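Local structure of mercuric reductase (Metallosphaera sedula, 4YWO) at residues P349-V354 with H404-N409; S218-R223 with L388-M393; P84-F89 with L168-R173; R63-A68 with F189-S194. The protein probably catalyses the NADPH-dependent reduction of mercuric ion to elemental mercury, working as an FAD-binding homodimer of the pyridine nucleotide-disulfide oxidoreductase family. One frame throughout, in Å; residues are numbered along the deposited sequence. Where two conformers were deposited one is given.

Contact 1: residues P349-V354 with H404-N409; sequences PNLARV and HAVGEN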
loop_
_atom_site.group_PDB
_atom_site.type_symbol
_atom_site.label_atom_id
_atom_site.label_comp_id
_atom_site.label_asym_id
_atom_site.label_seq_id
_atom_site.Cartn_x
_atom_site.Cartn_y
_atom_site.Cartn_z
ATOM N N PRO A 349 -7.972 11.692 1.352
ATOM C CA PRO A 349 -7.530 10.319 0.931
ATOM C C PRO A 349 -7.312 10.259 -0.563
ATOM O O PRO A 349 -7.795 11.153 -1.299
ATOM C CB PRO A 349 -8.669 9.450 1.354
ATOM C CG PRO A 349 -9.889 10.305 1.152
ATOM C CD PRO A 349 -9.421 11.682 1.656
ATOM N N ASN A 350 -6.588 9.254 -0.990
ATOM C CA ASN A 350 -6.286 9.024 -2.404
ATOM C C ASN A 350 -7.519 8.497 -3.178
ATOM O O ASN A 350 -8.467 7.893 -2.606
ATOM C CB ASN A 350 -5.238 7.979 -2.597
ATOM C CG ASN A 350 -3.859 8.214 -2.017
ATOM O OD1 ASN A 350 -3.113 7.227 -1.838
ATOM N ND2 ASN A 350 -3.497 9.435 -1.655
ATOM N N LEU A 351 -7.524 8.782 -4.484
ATOM C CA LEU A 351 -8.485 8.118 -5.409
ATOM C C LEU A 351 -7.618 7.321 -6.318
ATOM O O LEU A 351 -6.600 7.853 -6.859
ATOM C CB LEU A 351 -9.315 9.101 -6.230
ATOM C CG LEU A 351 -10.179 10.078 -5.378
ATOM C CD1 LEU A 351 -9.403 11.325 -5.165
ATOM C CD2 LEU A 351 -11.525 10.341 -6.060
ATOM N N ALA A 352 -7.974 6.067 -6.599
ATOM C CA ALA A 352 -7.120 5.250 -7.462
ATOM C C ALA A 352 -7.986 4.408 -8.397
ATOM O O ALA A 352 -9.102 4.009 -8.018
ATOM C CB ALA A 352 -6.341 4.314 -6.614
ATOM N N ARG A 353 -7.482 4.095 -9.562
ATOM C CA ARG A 353 -8.211 3.257 -10.488
ATOM C C ARG A 353 -7.245 2.478 -11.378
ATOM O O ARG A 353 -6.093 2.857 -11.601
ATOM C CB ARG A 353 -9.066 4.149 -11.376
ATOM C CG ARG A 353 -8.338 5.099 -12.243
ATOM C CD ARG A 353 -9.189 5.972 -13.132
ATOM N NE ARG A 353 -9.827 5.201 -14.148
ATOM C CZ ARG A 353 -10.780 5.717 -14.943
ATOM N NH1 ARG A 353 -11.120 7.003 -14.796
ATOM N NH2 ARG A 353 -11.377 4.944 -15.823
ATOM N N VAL A 354 -7.705 1.299 -11.792
ATOM C CA VAL A 354 -6.984 0.532 -12.834
ATOM C C VAL A 354 -8.021 -0.283 -13.600
ATOM O O VAL A 354 -8.969 -0.787 -12.995
ATOM C CB VAL A 354 -5.870 -0.353 -12.213
ATOM C CG1 VAL A 354 -6.354 -1.311 -11.156
ATOM C CG2 VAL A 354 -5.016 -1.052 -13.280
ATOM N N HIS A 404 -11.444 0.269 -8.543
ATOM C CA HIS A 404 -11.534 1.675 -8.320
ATOM C C HIS A 404 -11.672 1.841 -6.851
ATOM O O HIS A 404 -12.461 1.196 -6.210
ATOM C CB HIS A 404 -12.759 2.253 -9.061
ATOM C CG HIS A 404 -12.780 1.850 -10.498
ATOM N ND1 HIS A 404 -12.303 2.647 -11.506
ATOM C CD2 HIS A 404 -13.118 0.678 -11.086
ATOM C CE1 HIS A 404 -12.324 1.986 -12.635
ATOM N NE2 HIS A 404 -12.740 0.750 -12.384
ATOM N N ALA A 405 -10.950 2.823 -6.249
ATOM C CA ALA A 405 -11.002 2.912 -4.796
ATOM C C ALA A 405 -10.720 4.360 -4.341
ATOM O O ALA A 405 -10.041 5.145 -5.054
ATOM C CB ALA A 405 -9.985 1.994 -4.168
ATOM N N VAL A 406 -11.279 4.710 -3.190
ATOM C CA VAL A 406 -11.005 5.976 -2.502
ATOM C C VAL A 406 -10.742 5.545 -1.056
ATOM O O VAL A 406 -11.550 4.871 -0.418
ATOM C CB VAL A 406 -12.217 6.965 -2.634
ATOM C CG1 VAL A 406 -11.936 8.148 -1.725
ATOM C CG2 VAL A 406 -12.446 7.323 -4.065
ATOM N N GLY A 407 -9.627 6.029 -0.491
ATOM C CA GLY A 407 -9.317 5.743 0.894
ATOM C C GLY A 407 -7.856 6.070 1.199
ATOM O O GLY A 407 -7.079 6.508 0.321
ATOM N N GLU A 408 -7.494 5.909 2.437
ATOM C CA GLU A 408 -6.169 6.322 2.899
ATOM C C GLU A 408 -5.090 5.441 2.237
ATOM O O GLU A 408 -5.062 4.221 2.411
ATOM C CB GLU A 408 -6.064 6.112 4.433
ATOM C CG GLU A 408 -5.011 6.981 5.043
ATOM C CD GLU A 408 -5.386 8.497 4.936
ATOM O OE1 GLU A 408 -4.399 9.164 4.702
ATOM O OE2 GLU A 408 -6.614 8.982 4.963
ATOM N N ASN A 409 -4.179 6.062 1.515
ATOM C CA ASN A 409 -3.055 5.417 0.896
ATOM C C ASN A 409 -3.460 4.294 -0.041
ATOM O O ASN A 409 -2.687 3.386 -0.277
ATOM C CB ASN A 409 -2.113 4.847 1.933
ATOM C CG ASN A 409 -1.486 5.898 2.823
ATOM O OD1 ASN A 409 -1.340 5.645 4.065
ATOM N ND2 ASN A 409 -1.056 6.994 2.256
HETATM O O HOH W 1 -0.570 7.319 -0.981
#
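With CG anti to its carbonyl carbon (chi1 -60°), Leu351 lies alongside Val406, both pointing the same way; Val406 in turn sets CG1 anti to its backbone N (chi1 171°), which leaves CG2 to meet Leu351 CD2 at 3.7 Å and CG1 to face the Pro349 ring obliquely. Next along the same face, Arg353 starts in the crowded position between backbone N and carbonyl carbon, and its CB rests 3.6 Å from His404 ND1. The polar ends of both leave the pair: His404 NE2 bonds to Leu356 O, while the guanidinium reaches Asp212 O and makes a cation-pi contact with Trp213. Between the strands, Ala352 and Ala405 form a hydrogen-bonded pair, N of Ala352 to O of Ala405 at 2.7 Å and N of Ala405 to O of Ala352 at 2.8 Å, each donor in the carbonyl plane. Gly407 N gives a similar bond to Asn350 O at 3.0 Å, but the return bond from Asn350 N to Gly407 O is bent and weak. On the Ala352 face, Asn350 OD1 accepts from a water whose O is 2.7 Å away, and that water accepts from Asn409 ND2; OD1 also accepts from Ala411 N, and Asn350 ND2 gives to Thr347 O. Helix 414-422 packs on this face. The pairing is a regular antiparallel one, inside the five-stranded sheet of the dimerisation domain characteristic of this oxidoreductase family.

Contact 2: residues S218-R223 with L388-M393; sequences SVEARR and LGFVKM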
loop_
_atom_site.group_PDB
_atom_site.type_symbol
_atom_site.label_atom_id
_atom_site.label_comp_id
_atom_site.label_asym_id
_atom_site.label_seq_id
_atom_site.Cartn_x
_atom_site.Cartn_y
_atom_site.Cartn_z
ATOM N N SER A 218 -16.668 10.350 -8.308
ATOM C CA SER A 218 -17.070 11.764 -8.444
ATOM C C SER A 218 -17.749 12.267 -7.167
ATOM O O SER A 218 -17.517 13.423 -6.744
ATOM C CB SER A 218 -18.027 11.876 -9.630
ATOM O OG SER A 218 -17.399 11.554 -10.847
ATOM N N VAL A 219 -18.631 11.448 -6.546
ATOM C CA VAL A 219 -19.211 11.803 -5.239
ATOM C C VAL A 219 -18.209 12.104 -4.150
ATOM O O VAL A 219 -18.273 13.134 -3.460
ATOM C CB VAL A 219 -20.207 10.747 -4.772
ATOM C CG1 VAL A 219 -20.656 10.988 -3.337
ATOM C CG2 VAL A 219 -21.369 10.616 -5.744
ATOM N N GLU A 220 -17.246 11.154 -4.009
ATOM C CA GLU A 220 -16.227 11.284 -3.029
ATOM C C GLU A 220 -15.349 12.488 -3.281
ATOM O O GLU A 220 -14.964 13.179 -2.342
ATOM C CB GLU A 220 -15.334 10.038 -2.873
ATOM C CG GLU A 220 -15.988 8.738 -2.437
ATOM C CD GLU A 220 -16.690 8.666 -1.151
ATOM O OE1 GLU A 220 -17.012 9.715 -0.524
ATOM O OE2 GLU A 220 -16.937 7.489 -0.698
ATOM N N ALA A 221 -15.043 12.787 -4.571
ATOM C CA ALA A 221 -14.177 13.935 -4.961
ATOM C C ALA A 221 -14.778 15.230 -4.393
ATOM O O ALA A 221 -14.081 16.064 -3.785
ATOM C CB ALA A 221 -13.979 13.984 -6.434
ATOM N N ARG A 222 -16.116 15.399 -4.553
ATOM C CA ARG A 222 -16.736 16.558 -3.988
ATOM C C ARG A 222 -16.634 16.672 -2.506
ATOM O O ARG A 222 -16.334 17.743 -1.927
ATOM C CB ARG A 222 -18.189 16.689 -4.534
ATOM C CG ARG A 222 -18.755 17.962 -4.010
ATOM C CD ARG A 222 -20.260 18.168 -4.128
ATOM N NE ARG A 222 -20.546 18.599 -5.435
ATOM C CZ ARG A 222 -20.649 19.842 -5.838
ATOM N NH1 ARG A 222 -20.559 20.880 -5.003
ATOM N NH2 ARG A 222 -20.982 20.039 -7.061
ATOM N N ARG A 223 -16.838 15.552 -1.782
ATOM C CA ARG A 223 -16.760 15.506 -0.348
ATOM C C ARG A 223 -15.368 15.826 0.161
ATOM O O ARG A 223 -15.215 16.562 1.172
ATOM C CB ARG A 223 -17.131 14.139 0.170
ATOM C CG ARG A 223 -18.565 13.838 -0.079
ATOM C CD ARG A 223 -18.794 12.454 0.462
ATOM N NE ARG A 223 -20.226 12.125 0.509
ATOM C CZ ARG A 223 -20.687 10.919 0.403
ATOM N NH1 ARG A 223 -19.880 9.861 0.330
ATOM N NH2 ARG A 223 -22.020 10.721 0.416
ATOM N N LEU A 388 -14.003 7.448 5.175
ATOM C CA LEU A 388 -14.559 7.880 3.918
ATOM C C LEU A 388 -13.978 7.042 2.763
ATOM O O LEU A 388 -12.759 6.755 2.774
ATOM C CB LEU A 388 -14.271 9.345 3.699
ATOM C CG LEU A 388 -14.865 9.912 2.411
ATOM C CD1 LEU A 388 -15.291 11.375 2.509
ATOM C CD2 LEU A 388 -13.937 9.732 1.230
ATOM N N GLY A 389 -14.829 6.566 1.897
ATOM C CA GLY A 389 -14.372 5.904 0.690
ATOM C C GLY A 389 -15.007 4.603 0.401
ATOM O O GLY A 389 -15.982 4.193 1.030
ATOM N N PHE A 390 -14.433 3.913 -0.552
ATOM C CA PHE A 390 -14.931 2.677 -1.050
ATOM C C PHE A 390 -13.932 1.917 -1.870
ATOM O O PHE A 390 -12.912 2.469 -2.306
ATOM C CB PHE A 390 -16.217 2.886 -1.928
ATOM C CG PHE A 390 -15.930 3.571 -3.233
ATOM C CD1 PHE A 390 -15.514 2.852 -4.357
ATOM C CD2 PHE A 390 -15.808 4.953 -3.300
ATOM C CE1 PHE A 390 -15.126 3.519 -5.530
ATOM C CE2 PHE A 390 -15.448 5.612 -4.456
ATOM C CZ PHE A 390 -15.072 4.914 -5.567
ATOM N N VAL A 391 -14.240 0.658 -2.120
ATOM C CA VAL A 391 -13.480 -0.154 -3.107
ATOM C C VAL A 391 -14.520 -0.789 -4.037
ATOM O O VAL A 391 -15.483 -1.434 -3.574
ATOM C CB VAL A 391 -12.550 -1.213 -2.472
ATOM C CG1 VAL A 391 -11.792 -1.908 -3.540
ATOM C CG2 VAL A 391 -11.617 -0.516 -1.576
ATOM N N LYS A 392 -14.343 -0.586 -5.345
ATOM C CA LYS A 392 -15.260 -1.171 -6.357
ATOM C C LYS A 392 -14.465 -2.100 -7.243
ATOM O O LYS A 392 -13.368 -1.758 -7.714
ATOM C CB LYS A 392 -15.846 -0.091 -7.209
ATOM C CG LYS A 392 -16.894 -0.533 -8.210
ATOM C CD LYS A 392 -17.570 0.738 -8.790
ATOM C CE LYS A 392 -18.766 0.371 -9.583
ATOM N NZ LYS A 392 -19.447 1.610 -10.104
ATOM N N MET A 393 -15.002 -3.272 -7.478
ATOM C CA MET A 393 -14.360 -4.320 -8.281
ATOM C C MET A 393 -15.277 -4.748 -9.396
ATOM O O MET A 393 -16.497 -4.882 -9.143
ATOM C CB MET A 393 -13.915 -5.483 -7.399
ATOM C CG MET A 393 -13.161 -6.656 -8.098
ATOM S SD MET A 393 -12.571 -7.885 -6.963
ATOM C CE MET A 393 -11.120 -7.050 -6.350
HETATM O O HOH W 2 -17.723 7.252 1.796
#
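On helix 215-227, Val219 lays CG1 over one face of the Arg223 guanidinium. Glu220, next, first touches 388-393 and carries most of the contact. Its chain bends at chi2 (-60°), so that CG passes the edge of the Phe390 ring, near its plane, 3.8 Å from Phe390 CE2, while the carboxylate lies within 10° of coplanar with the ring. Glu220 OE1 meets the tip of Leu388, 3.5 Å from Leu388 CD2; OE2 lies 3.3 Å from Gly389 CA and accepts from a water, its O 2.6 Å away, that in turn accepts from Gly389 N. Three residues on, nearly a full turn, Arg223 swings its extended chain back, and NH1 forms a 3.0 Å salt bridge with Glu220 OE1, approaching from above the carboxylate plane. This bridge probably favours the charged form of a buried carboxylate. The Arg223 and Leu388 side chains cross obliquely, Arg223 CB 4.1 Å from Leu388 CD1. Leu388 and Phe390 also rest on Val406 of strand 399-407, and Phe390 on Glu216 and Ala217, so the helix lies against the start of strand 390-396, joining the pyridine nucleotide-disulfide oxidoreductase region to the dimerisation-domain sheet.

Contact 3: residues P84-F89 with L168-R173; sequences PPFSSF and LSPDRR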
loop_
_atom_site.group_PDB
_atom_site.type_symbol
_atom_site.label_atom_id
_atom_site.label_comp_id
_atom_site.label_asym_id
_atom_site.label_seq_id
_atom_site.Cartn_x
_atom_site.Cartn_y
_atom_site.Cartn_z
ATOM N N PRO A 84 1.856 25.394 6.534
ATOM C CA PRO A 84 3.169 25.302 6.011
ATOM C C PRO A 84 3.762 26.711 5.624
ATOM O O PRO A 84 2.991 27.485 5.074
ATOM C CB PRO A 84 2.960 24.534 4.742
ATOM C CG PRO A 84 1.742 23.742 4.947
ATOM C CD PRO A 84 0.862 24.611 5.791
ATOM N N PRO A 85 5.024 26.917 5.884
ATOM C CA PRO A 85 5.565 28.264 5.590
ATOM C C PRO A 85 5.623 28.449 4.013
ATOM O O PRO A 85 5.781 27.503 3.263
ATOM C CB PRO A 85 6.940 28.206 6.200
ATOM C CG PRO A 85 7.325 26.772 6.267
ATOM C CD PRO A 85 6.027 26.048 6.509
ATOM N N PHE A 86 5.497 29.686 3.558
ATOM C CA PHE A 86 5.596 29.969 2.144
ATOM C C PHE A 86 6.925 29.490 1.604
ATOM O O PHE A 86 6.999 29.034 0.430
ATOM C CB PHE A 86 5.368 31.475 1.919
ATOM C CG PHE A 86 5.547 31.905 0.438
ATOM C CD1 PHE A 86 4.604 31.611 -0.493
ATOM C CD2 PHE A 86 6.723 32.512 0.019
ATOM C CE1 PHE A 86 4.756 31.976 -1.808
ATOM C CE2 PHE A 86 6.901 32.891 -1.298
ATOM C CZ PHE A 86 5.899 32.624 -2.219
ATOM N N SER A 87 7.990 29.489 2.390
ATOM C CA SER A 87 9.305 29.000 2.049
ATOM C C SER A 87 9.361 27.520 1.660
ATOM O O SER A 87 10.337 27.056 1.114
ATOM C CB SER A 87 10.321 29.254 3.192
ATOM O OG SER A 87 9.996 28.507 4.345
ATOM N N SER A 88 8.333 26.745 2.061
ATOM C CA SER A 88 8.349 25.325 1.711
ATOM C C SER A 88 8.319 25.116 0.193
ATOM O O SER A 88 8.771 24.086 -0.260
ATOM C CB SER A 88 7.216 24.568 2.421
ATOM O OG SER A 88 5.976 25.142 2.011
ATOM N N PHE A 89 7.805 26.069 -0.552
ATOM C CA PHE A 89 7.860 25.938 -2.075
ATOM C C PHE A 89 9.283 26.044 -2.588
ATOM O O PHE A 89 9.781 25.223 -3.414
ATOM C CB PHE A 89 6.982 26.944 -2.768
ATOM C CG PHE A 89 5.498 26.707 -2.675
ATOM C CD1 PHE A 89 4.855 25.846 -3.565
ATOM C CD2 PHE A 89 4.704 27.363 -1.727
ATOM C CE1 PHE A 89 3.450 25.664 -3.481
ATOM C CE2 PHE A 89 3.337 27.173 -1.650
ATOM C CZ PHE A 89 2.707 26.286 -2.522
ATOM N N LEU A 168 3.433 25.654 -8.558
ATOM C CA LEU A 168 4.493 24.973 -7.810
ATOM C C LEU A 168 5.674 25.847 -7.345
ATOM O O LEU A 168 6.444 25.455 -6.477
ATOM C CB LEU A 168 4.931 23.738 -8.560
ATOM C CG LEU A 168 3.868 22.638 -8.754
ATOM C CD1 LEU A 168 4.260 21.604 -9.813
ATOM C CD2 LEU A 168 3.535 22.002 -7.404
ATOM N N SER A 169 5.862 26.986 -8.000
ATOM C CA SER A 169 6.859 27.961 -7.613
ATOM C C SER A 169 6.209 29.347 -7.605
ATOM O O SER A 169 6.558 30.217 -8.446
ATOM C CB SER A 169 7.986 27.962 -8.610
ATOM O OG SER A 169 8.610 26.747 -8.669
ATOM N N PRO A 170 5.261 29.591 -6.722
ATOM C CA PRO A 170 4.511 30.848 -6.685
ATOM C C PRO A 170 5.358 32.066 -6.430
ATOM O O PRO A 170 6.292 31.998 -5.628
ATOM C CB PRO A 170 3.514 30.654 -5.543
ATOM C CG PRO A 170 4.111 29.553 -4.685
ATOM C CD PRO A 170 4.819 28.637 -5.659
ATOM N N ASP A 171 5.037 33.143 -7.163
ATOM C CA ASP A 171 5.795 34.360 -7.038
ATOM C C ASP A 171 5.461 35.157 -5.786
ATOM O O ASP A 171 6.270 36.052 -5.375
ATOM C CB ASP A 171 5.565 35.231 -8.298
ATOM C CG ASP A 171 4.110 35.682 -8.533
ATOM O OD1 ASP A 171 3.083 35.477 -7.861
ATOM O OD2 ASP A 171 3.981 36.448 -9.496
ATOM N N ARG A 172 4.339 34.866 -5.163
ATOM C CA ARG A 172 3.854 35.594 -4.034
ATOM C C ARG A 172 2.881 34.808 -3.238
ATOM O O ARG A 172 2.370 33.798 -3.679
ATOM C CB ARG A 172 3.183 36.866 -4.500
ATOM C CG ARG A 172 1.821 36.670 -5.100
ATOM C CD ARG A 172 1.439 37.782 -6.090
ATOM N NE ARG A 172 0.050 37.742 -6.455
ATOM C CZ ARG A 172 -0.445 37.008 -7.467
ATOM N NH1 ARG A 172 0.325 36.290 -8.217
ATOM N NH2 ARG A 172 -1.712 37.058 -7.747
ATOM N N ARG A 173 2.600 35.298 -2.082
ATOM C CA ARG A 173 1.622 34.700 -1.222
ATOM C C ARG A 173 0.279 35.189 -1.634
ATOM O O ARG A 173 0.041 36.400 -1.809
ATOM C CB ARG A 173 1.879 35.094 0.207
ATOM C CG ARG A 173 3.148 34.427 0.625
ATOM C CD ARG A 173 3.592 34.926 1.954
ATOM N NE ARG A 173 2.776 34.381 3.024
ATOM C CZ ARG A 173 3.235 34.344 4.217
ATOM N NH1 ARG A 173 4.439 34.841 4.440
ATOM N NH2 ARG A 173 2.475 33.859 5.189
#
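Phe89 lays one ring face over Pro170: the proline CG stands 3.7 Å from the centroid of the Phe89 ring and 10° off its normal, a CH-pi contact over the centre of the face, and the two side chains cross at about a right angle. The edge of the same ring points at backbone oxygen, with Phe89 CD1 3.3 Å from Leu168 O. A second aromatic, Phe86, has CG anti to its backbone N (chi1 176°), which sends the ring out to the loop. Arg173 CG lies over one face, offset toward the rim, 3.7 Å from the Phe86 centroid, and the bend at chi3 turns the guanidinium nearly parallel to the ring, the planes 3° apart, with Phe86 CB beneath its face. The far end of this ring also reaches Pro170: Phe86 CE1 is 3.8 Å from Pro170 CG, and Phe86 CZ meets Pro170 O at the ring edge. Beyond the rings, Arg172 NH1 bridges to Asp171 OD1 at its syn lone pair, and its NH2 pairs with Glu260. Pro85 O accepts from both N and OG of Ser88, fixing the turn that leads into helix 87-110. The segments meet through carbon-hydrogen groups, ring faces and ring edges, implying an attachment resting mainly on shape and dispersion, probably with a weak electrostatic share where ring edges face carbonyl oxygens, and with Asp171 and Arg172 paired to the side.

Contact 4: residues R63-A68 with F189-S194; sequences RMLYIA and FAQMYS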
loop_
_atom_site.group_PDB
_atom_site.type_symbol
_atom_site.label_atom_id
_atom_site.label_comp_id
_atom_site.label_asym_id
_atom_site.label_seq_id
_atom_site.Cartn_x
_atom_site.Cartn_y
_atom_site.Cartn_z
ATOM N N ARG A 63 5.494 16.394 -3.357
ATOM C CA ARG A 63 6.167 16.953 -2.203
ATOM C C ARG A 63 5.300 17.980 -1.522
ATOM O O ARG A 63 5.185 17.998 -0.279
ATOM C CB ARG A 63 7.528 17.540 -2.592
ATOM C CG ARG A 63 8.230 18.294 -1.466
ATOM C CD ARG A 63 8.633 17.305 -0.338
ATOM N NE ARG A 63 9.550 17.969 0.536
ATOM C CZ ARG A 63 10.084 17.388 1.585
ATOM N NH1 ARG A 63 9.814 16.130 1.890
ATOM N NH2 ARG A 63 10.856 18.136 2.387
ATOM N N MET A 64 4.701 18.891 -2.302
ATOM C CA MET A 64 3.904 19.924 -1.646
ATOM C C MET A 64 2.622 19.345 -1.005
ATOM O O MET A 64 2.173 19.781 0.064
ATOM C CB MET A 64 3.495 20.992 -2.597
ATOM C CG MET A 64 4.637 21.803 -3.161
ATOM S SD MET A 64 5.832 22.370 -1.899
ATOM C CE MET A 64 4.879 23.232 -0.793
ATOM N N LEU A 65 2.058 18.275 -1.567
ATOM C CA LEU A 65 0.901 17.649 -0.933
ATOM C C LEU A 65 1.291 16.946 0.339
ATOM O O LEU A 65 0.485 16.953 1.286
ATOM C CB LEU A 65 0.231 16.575 -1.898
ATOM C CG LEU A 65 -0.567 17.214 -3.039
ATOM C CD1 LEU A 65 -0.766 16.186 -4.128
ATOM C CD2 LEU A 65 -1.887 17.643 -2.514
ATOM N N TYR A 66 2.506 16.409 0.422
ATOM C CA TYR A 66 3.048 15.764 1.660
ATOM C C TYR A 66 3.169 16.816 2.765
ATOM O O TYR A 66 2.677 16.623 3.899
ATOM C CB TYR A 66 4.336 15.049 1.376
ATOM C CG TYR A 66 5.078 14.675 2.641
ATOM C CD1 TYR A 66 4.645 13.638 3.380
ATOM C CD2 TYR A 66 6.206 15.395 3.051
ATOM C CE1 TYR A 66 5.342 13.319 4.539
ATOM C CE2 TYR A 66 6.886 15.075 4.201
ATOM C CZ TYR A 66 6.393 14.094 4.949
ATOM O OH TYR A 66 7.153 13.807 6.117
ATOM N N ILE A 67 3.782 17.922 2.387
ATOM C CA ILE A 67 3.952 19.058 3.367
ATOM C C ILE A 67 2.599 19.523 3.820
ATOM O O ILE A 67 2.361 19.707 5.051
ATOM C CB ILE A 67 4.684 20.213 2.706
ATOM C CG1 ILE A 67 6.094 19.772 2.524
ATOM C CG2 ILE A 67 4.701 21.398 3.701
ATOM C CD1 ILE A 67 6.867 20.730 1.757
ATOM N N ALA A 68 1.642 19.688 2.917
ATOM C CA ALA A 68 0.302 20.075 3.254
ATOM C C ALA A 68 -0.341 19.083 4.299
ATOM O O ALA A 68 -1.053 19.494 5.218
ATOM C CB ALA A 68 -0.584 20.278 2.110
ATOM N N PHE A 189 -4.252 20.411 -6.706
ATOM C CA PHE A 189 -3.875 21.798 -6.347
ATOM C C PHE A 189 -4.870 22.437 -5.455
ATOM O O PHE A 189 -4.514 23.275 -4.604
ATOM C CB PHE A 189 -3.641 22.652 -7.657
ATOM C CG PHE A 189 -2.334 22.362 -8.321
ATOM C CD1 PHE A 189 -1.180 22.920 -7.793
ATOM C CD2 PHE A 189 -2.237 21.676 -9.518
ATOM C CE1 PHE A 189 0.045 22.645 -8.285
ATOM C CE2 PHE A 189 -0.948 21.468 -10.092
ATOM C CZ PHE A 189 0.191 21.913 -9.400
ATOM N N ALA A 190 -6.179 22.187 -5.624
ATOM C CA ALA A 190 -7.151 22.744 -4.709
ATOM C C ALA A 190 -6.935 22.274 -3.287
ATOM O O ALA A 190 -6.984 23.096 -2.339
ATOM C CB ALA A 190 -8.566 22.477 -5.126
ATOM N N GLN A 191 -6.679 20.997 -3.055
ATOM C CA GLN A 191 -6.413 20.548 -1.737
ATOM C C GLN A 191 -5.091 21.124 -1.204
ATOM O O GLN A 191 -5.037 21.555 -0.090
ATOM C CB GLN A 191 -6.361 19.022 -1.665
ATOM C CG GLN A 191 -6.036 18.571 -0.255
ATOM C CD GLN A 191 -6.206 17.030 -0.101
ATOM O OE1 GLN A 191 -5.151 16.356 -0.042
ATOM N NE2 GLN A 191 -7.334 16.658 0.393
ATOM N N MET A 192 -4.043 21.182 -2.014
ATOM C CA MET A 192 -2.795 21.708 -1.666
ATOM C C MET A 192 -2.937 23.156 -1.173
ATOM O O MET A 192 -2.513 23.458 -0.046
ATOM C CB MET A 192 -1.833 21.698 -2.848
ATOM C CG MET A 192 -0.409 22.193 -2.647
ATOM S SD MET A 192 0.476 22.455 -4.199
ATOM C CE MET A 192 0.453 20.805 -4.953
ATOM N N TYR A 193 -3.623 24.010 -1.968
ATOM C CA TYR A 193 -3.681 25.437 -1.577
ATOM C C TYR A 193 -4.649 25.650 -0.497
ATOM O O TYR A 193 -4.391 26.453 0.426
ATOM C CB TYR A 193 -3.989 26.282 -2.850
ATOM C CG TYR A 193 -2.730 26.722 -3.582
ATOM C CD1 TYR A 193 -1.870 25.843 -4.254
ATOM C CD2 TYR A 193 -2.290 28.068 -3.525
ATOM C CE1 TYR A 193 -0.650 26.258 -4.821
ATOM C CE2 TYR A 193 -1.149 28.467 -4.130
ATOM C CZ TYR A 193 -0.316 27.614 -4.771
ATOM O OH TYR A 193 0.847 28.032 -5.317
ATOM N N SER A 194 -5.756 24.911 -0.438
ATOM C CA SER A 194 -6.657 25.064 0.725
ATOM C C SER A 194 -5.982 24.721 2.042
ATOM O O SER A 194 -6.169 25.398 3.069
ATOM C CB SER A 194 -7.946 24.314 0.508
ATOM O OG SER A 194 -7.770 22.931 0.486
HETATM O O HOH W 3 -2.453 17.150 1.312
#
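Met192 supplies the centre of this helix pair. Its CG lies anti to the backbone N (chi1 -178°) and the chain runs on extended until chi3, so that SD comes to 3.7 Å from Met64 CB and the terminal CE reaches between Met64 CB and Leu65 CG. Leu65 crosses Met192 at about a right angle and sets CD2 4.1 Å from Met192 CB. Met64 bends at chi2 and chi3, which folds its thioether away from the partner helix; only its CB side is used here. Ala68 closes the row one turn on, its CB 4.3 Å from Met192 O. The segment axes approach to 9.2 Å and cross at 43°, both chains running in broadly the same direction, so helix 58-78, which begins at Cys58 of the Cys53-Cys58 disulfide, packs against helix 184-194, which connects strands 176-180 and 199-203 of the four-stranded parallel sheet, a Rossmann-type fold as expected for this family. A water lies within hydrogen-bonding distance of Leu65 O (2.9 Å) and Gln191 OE1 (3.1 Å), and Gln191 OE1 also accepts from Gln348 N. Further out, the folded end of Met64 is covered by Ser88, Phe89 and Lys92 of helix 87-110, while Leu168 backs Met192 and Phe189, the latter a residue of the FAD pocket. Pointing away from 189-194, Arg63 bonds through NH1 to Ile383 O and Asn385 OD1 of the second subunit.

How the contacts relate
Contacts 1 and 2 adjoin, centres 8 Å apart, through strands 399-407 and 390-396 of one sheet: probable hydrogen bonds join Lys392 N to His404 O and Val406 N to Phe390 O. Contacts 3 and 4, 11 Å apart between centres, also touch, with Ser88 OG 3.6 Å from Met64 CE and Leu168 CD2 3.7 Å from Phe189 CE1; contact 3 is nested in the chain loop that contact 4 closes. Contacts 1 and 4 do not touch, though their nearest atoms come to about 5 Å (centres about 17 Å). Phe189 touches the FAD, the side chain of Leu168 is about 4 Å from it and that of Asn350 about 10 Å, whereas contact 2 lies away from the known sites.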